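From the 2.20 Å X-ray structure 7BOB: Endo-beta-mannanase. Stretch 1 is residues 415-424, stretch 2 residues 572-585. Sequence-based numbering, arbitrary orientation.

Stretch 1 415-424: LAHHLLQSAE
Stretch 2 572-585: QEASWSAWYAALLT

Two helices of one chain cross almost at right angles, packed around a leucine knob and fastened by two side-chain hydrogen bonds. Helix 415-422 and helix 572-583 approach to 8.2 Å between axes at a signed angle of -82°, burying 515 Å² in all; their backbones come nearest where Leu-419 CA lies 4.7 Å from Ser-577 CA. The second is kinked at 574-575, and Ala-423 and Leu-584 leave helical phi/psi (-76/8 and -71/133).

Leu-419 (chi1 m, chi2 t) points toward the partner helix and sits among Glu-573, Trp-576, Ser-577 and Tyr-580, its CD1 3.7 Å from Trp-576 CB and 3.8 Å from Tyr-580 CE2, at the ring edge. The small Ser-577 (chi1 t) stands at the closest CA approach, and its OG donates to Leu-419 O (2.9 Å), a carbonyl that also accepts from Ala-423 N (3.0 Å), just past the helix end.

On one flank, buried His-418 (t, chi2 68°) donates from NE2 to OE2 of the extended Glu-573 (t, t, chi3 -45°) at 2.5 Å, the carboxylate satisfying its polar edge near the ring plane. Tyr-580 (m, -88°) has Leu-420 CD2 3.7 Å from its CB, while Ala-416 CB lies 3.7 Å from its OH. Leu-420 (m, t) also places CD2 4.0 Å from Leu-584 CD1; both stretch 1 leucines, buried like Tyr-580 and Ser-577, supply apolar surface.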

# COMPACT_ATOMS: atom_id res chain seq x y z
N LEU A 415 -20.58 -4.78 13.52
CA LEU A 415 -20.67 -6.12 14.10
C LEU A 415 -21.29 -6.06 15.49
O LEU A 415 -22.15 -6.89 15.83
CB LEU A 415 -19.28 -6.77 14.17
CG LEU A 415 -19.33 -8.18 14.75
CD1 LEU A 415 -19.99 -9.13 13.76
CD2 LEU A 415 -17.94 -8.65 15.10
N ALA A 416 -20.84 -5.12 16.32
CA ALA A 416 -21.45 -4.98 17.64
C ALA A 416 -22.94 -4.69 17.50
O ALA A 416 -23.76 -5.28 18.21
CB ALA A 416 -20.76 -3.87 18.43
N HIS A 417 -23.31 -3.81 16.56
CA HIS A 417 -24.71 -3.47 16.33
C HIS A 417 -25.52 -4.71 15.96
O HIS A 417 -26.62 -4.92 16.48
CB HIS A 417 -24.81 -2.43 15.22
CG HIS A 417 -26.21 -2.07 14.84
ND1 HIS A 417 -26.82 -2.57 13.70
CD2 HIS A 417 -27.12 -1.26 15.43
CE1 HIS A 417 -28.04 -2.07 13.60
NE2 HIS A 417 -28.25 -1.27 14.64
N HIS A 418 -24.98 -5.55 15.07
CA HIS A 418 -25.70 -6.75 14.66
C HIS A 418 -25.79 -7.77 15.80
O HIS A 418 -26.84 -8.39 16.01
CB HIS A 418 -25.04 -7.37 13.44
CG HIS A 418 -25.34 -8.82 13.25
ND1 HIS A 418 -26.59 -9.30 12.93
CD2 HIS A 418 -24.54 -9.92 13.36
CE1 HIS A 418 -26.56 -10.62 12.84
NE2 HIS A 418 -25.32 -11.01 13.09
N LEU A 419 -24.69 -7.96 16.53
CA LEU A 419 -24.67 -8.98 17.57
C LEU A 419 -25.53 -8.57 18.76
O LEU A 419 -26.15 -9.43 19.39
CB LEU A 419 -23.23 -9.27 18.03
CG LEU A 419 -22.25 -9.85 16.99
CD1 LEU A 419 -20.81 -9.93 17.55
CD2 LEU A 419 -22.70 -11.22 16.48
N LEU A 420 -25.58 -7.27 19.07
CA LEU A 420 -26.47 -6.82 20.13
C LEU A 420 -27.94 -7.00 19.75
O LEU A 420 -28.76 -7.38 20.60
CB LEU A 420 -26.17 -5.36 20.46
CG LEU A 420 -24.88 -5.14 21.23
CD1 LEU A 420 -24.33 -3.73 21.01
CD2 LEU A 420 -25.11 -5.44 22.72
N GLN A 421 -28.29 -6.75 18.48
CA GLN A 421 -29.66 -7.02 18.03
C GLN A 421 -29.96 -8.51 18.04
O GLN A 421 -31.13 -8.89 18.16
CB GLN A 421 -29.91 -6.46 16.62
CG GLN A 421 -29.76 -4.97 16.50
CD GLN A 421 -30.32 -4.40 15.18
OE1 GLN A 421 -30.23 -5.03 14.11
NE2 GLN A 421 -30.89 -3.22 15.26
N SER A 422 -28.95 -9.36 17.88
CA SER A 422 -29.20 -10.80 18.03
C SER A 422 -29.42 -11.18 19.49
O SER A 422 -30.16 -12.13 19.79
CB SER A 422 -28.05 -11.59 17.42
OG SER A 422 -28.25 -11.76 16.03
N ALA A 423 -28.80 -10.45 20.42
CA ALA A 423 -29.16 -10.56 21.83
C ALA A 423 -30.47 -9.85 22.14
O ALA A 423 -30.80 -9.69 23.32
CB ALA A 423 -28.07 -9.98 22.72
N GLU A 424 -31.17 -9.38 21.11
CA GLU A 424 -32.48 -8.76 21.26
C GLU A 424 -32.40 -7.48 22.08
O GLU A 424 -33.31 -7.15 22.85
CB GLU A 424 -33.49 -9.76 21.85
CG GLU A 424 -33.77 -10.89 20.87
CD GLU A 424 -34.68 -11.95 21.44
OE1 GLU A 424 -35.69 -11.59 22.09
OE2 GLU A 424 -34.38 -13.15 21.23
N GLN A 572 -19.79 -19.80 15.36
CA GLN A 572 -19.34 -18.96 16.47
C GLN A 572 -20.28 -17.81 16.81
O GLN A 572 -20.21 -17.27 17.93
CB GLN A 572 -17.96 -18.39 16.17
CG GLN A 572 -16.86 -19.45 16.08
CD GLN A 572 -16.42 -19.94 17.44
OE1 GLN A 572 -16.84 -21.00 17.89
NE2 GLN A 572 -15.57 -19.16 18.10
N GLU A 573 -21.18 -17.43 15.90
CA GLU A 573 -21.93 -16.19 16.05
C GLU A 573 -22.79 -16.17 17.32
O GLU A 573 -22.89 -15.13 18.00
CB GLU A 573 -22.79 -15.96 14.81
CG GLU A 573 -23.09 -14.52 14.59
CD GLU A 573 -24.08 -14.27 13.47
OE1 GLU A 573 -23.98 -14.88 12.38
OE2 GLU A 573 -24.98 -13.44 13.71
N ALA A 574 -23.43 -17.29 17.67
CA ALA A 574 -24.27 -17.31 18.86
C ALA A 574 -23.48 -16.94 20.10
O ALA A 574 -23.93 -16.14 20.93
CB ALA A 574 -24.92 -18.68 19.04
N SER A 575 -22.27 -17.47 20.23
CA SER A 575 -21.46 -17.14 21.40
C SER A 575 -20.94 -15.70 21.31
O SER A 575 -20.89 -15.00 22.33
CB SER A 575 -20.32 -18.15 21.55
OG SER A 575 -19.42 -18.10 20.46
N TRP A 576 -20.58 -15.23 20.11
CA TRP A 576 -20.23 -13.82 19.97
C TRP A 576 -21.32 -12.94 20.58
O TRP A 576 -21.05 -12.04 21.38
CB TRP A 576 -20.03 -13.45 18.50
CG TRP A 576 -18.88 -14.14 17.84
CD1 TRP A 576 -17.91 -14.89 18.46
CD2 TRP A 576 -18.59 -14.18 16.44
NE1 TRP A 576 -17.04 -15.38 17.52
CE2 TRP A 576 -17.43 -14.96 16.28
CE3 TRP A 576 -19.20 -13.62 15.30
CZ2 TRP A 576 -16.85 -15.19 15.03
CZ3 TRP A 576 -18.64 -13.86 14.06
CH2 TRP A 576 -17.47 -14.63 13.93
N SER A 577 -22.57 -13.21 20.23
CA SER A 577 -23.65 -12.38 20.72
C SER A 577 -23.90 -12.64 22.21
O SER A 577 -24.12 -11.71 22.99
CB SER A 577 -24.88 -12.64 19.86
OG SER A 577 -26.06 -12.17 20.46
N ALA A 578 -23.80 -13.89 22.64
CA ALA A 578 -23.93 -14.19 24.06
C ALA A 578 -22.87 -13.47 24.90
O ALA A 578 -23.12 -13.18 26.07
CB ALA A 578 -23.85 -15.70 24.28
N TRP A 579 -21.71 -13.16 24.30
CA TRP A 579 -20.67 -12.42 25.01
C TRP A 579 -21.20 -11.09 25.54
O TRP A 579 -20.98 -10.75 26.71
CB TRP A 579 -19.47 -12.18 24.10
CG TRP A 579 -18.45 -11.29 24.76
CD1 TRP A 579 -18.38 -9.93 24.67
CD2 TRP A 579 -17.38 -11.70 25.63
NE1 TRP A 579 -17.32 -9.47 25.43
CE2 TRP A 579 -16.69 -10.53 26.03
CE3 TRP A 579 -16.94 -12.94 26.13
CZ2 TRP A 579 -15.59 -10.57 26.88
CZ3 TRP A 579 -15.85 -12.97 26.97
CH2 TRP A 579 -15.19 -11.79 27.34
N TYR A 580 -21.85 -10.30 24.68
CA TYR A 580 -22.34 -8.99 25.13
C TYR A 580 -23.37 -9.14 26.24
O TYR A 580 -23.38 -8.35 27.20
CB TYR A 580 -22.93 -8.19 23.96
CG TYR A 580 -21.91 -7.76 22.95
CD1 TYR A 580 -21.22 -6.56 23.09
CD2 TYR A 580 -21.63 -8.56 21.86
CE1 TYR A 580 -20.28 -6.17 22.18
CE2 TYR A 580 -20.69 -8.18 20.94
CZ TYR A 580 -20.02 -6.98 21.11
OH TYR A 580 -19.09 -6.62 20.19
N ALA A 581 -24.27 -10.12 26.10
CA ALA A 581 -25.31 -10.30 27.11
C ALA A 581 -24.70 -10.57 28.49
O ALA A 581 -25.08 -9.95 29.48
CB ALA A 581 -26.26 -11.42 26.70
N ALA A 582 -23.72 -11.47 28.55
CA ALA A 582 -23.11 -11.82 29.83
C ALA A 582 -22.47 -10.60 30.50
O ALA A 582 -22.53 -10.45 31.73
CB ALA A 582 -22.09 -12.93 29.65
N LEU A 583 -21.85 -9.72 29.71
CA LEU A 583 -21.07 -8.64 30.29
C LEU A 583 -21.86 -7.37 30.54
O LEU A 583 -21.39 -6.49 31.27
CB LEU A 583 -19.88 -8.31 29.39
CG LEU A 583 -18.79 -9.38 29.38
CD1 LEU A 583 -17.54 -8.70 29.01
CD2 LEU A 583 -18.65 -10.03 30.74
N LEU A 584 -23.02 -7.23 29.91
CA LEU A 584 -23.85 -6.05 30.10
C LEU A 584 -24.44 -6.06 31.50
O LEU A 584 -24.97 -7.08 31.96
CB LEU A 584 -24.95 -6.01 29.05
CG LEU A 584 -24.47 -5.43 27.72
CD1 LEU A 584 -25.56 -5.52 26.66
CD2 LEU A 584 -24.01 -4.00 27.91
N THR A 585 -24.35 -4.92 32.19
CA THR A 585 -24.93 -4.73 33.51
C THR A 585 -26.06 -3.72 33.45
O THR A 585 -26.20 -2.98 32.48
CB THR A 585 -23.87 -4.26 34.53
OG1 THR A 585 -23.33 -3.00 34.10
CG2 THR A 585 -22.75 -5.28 34.67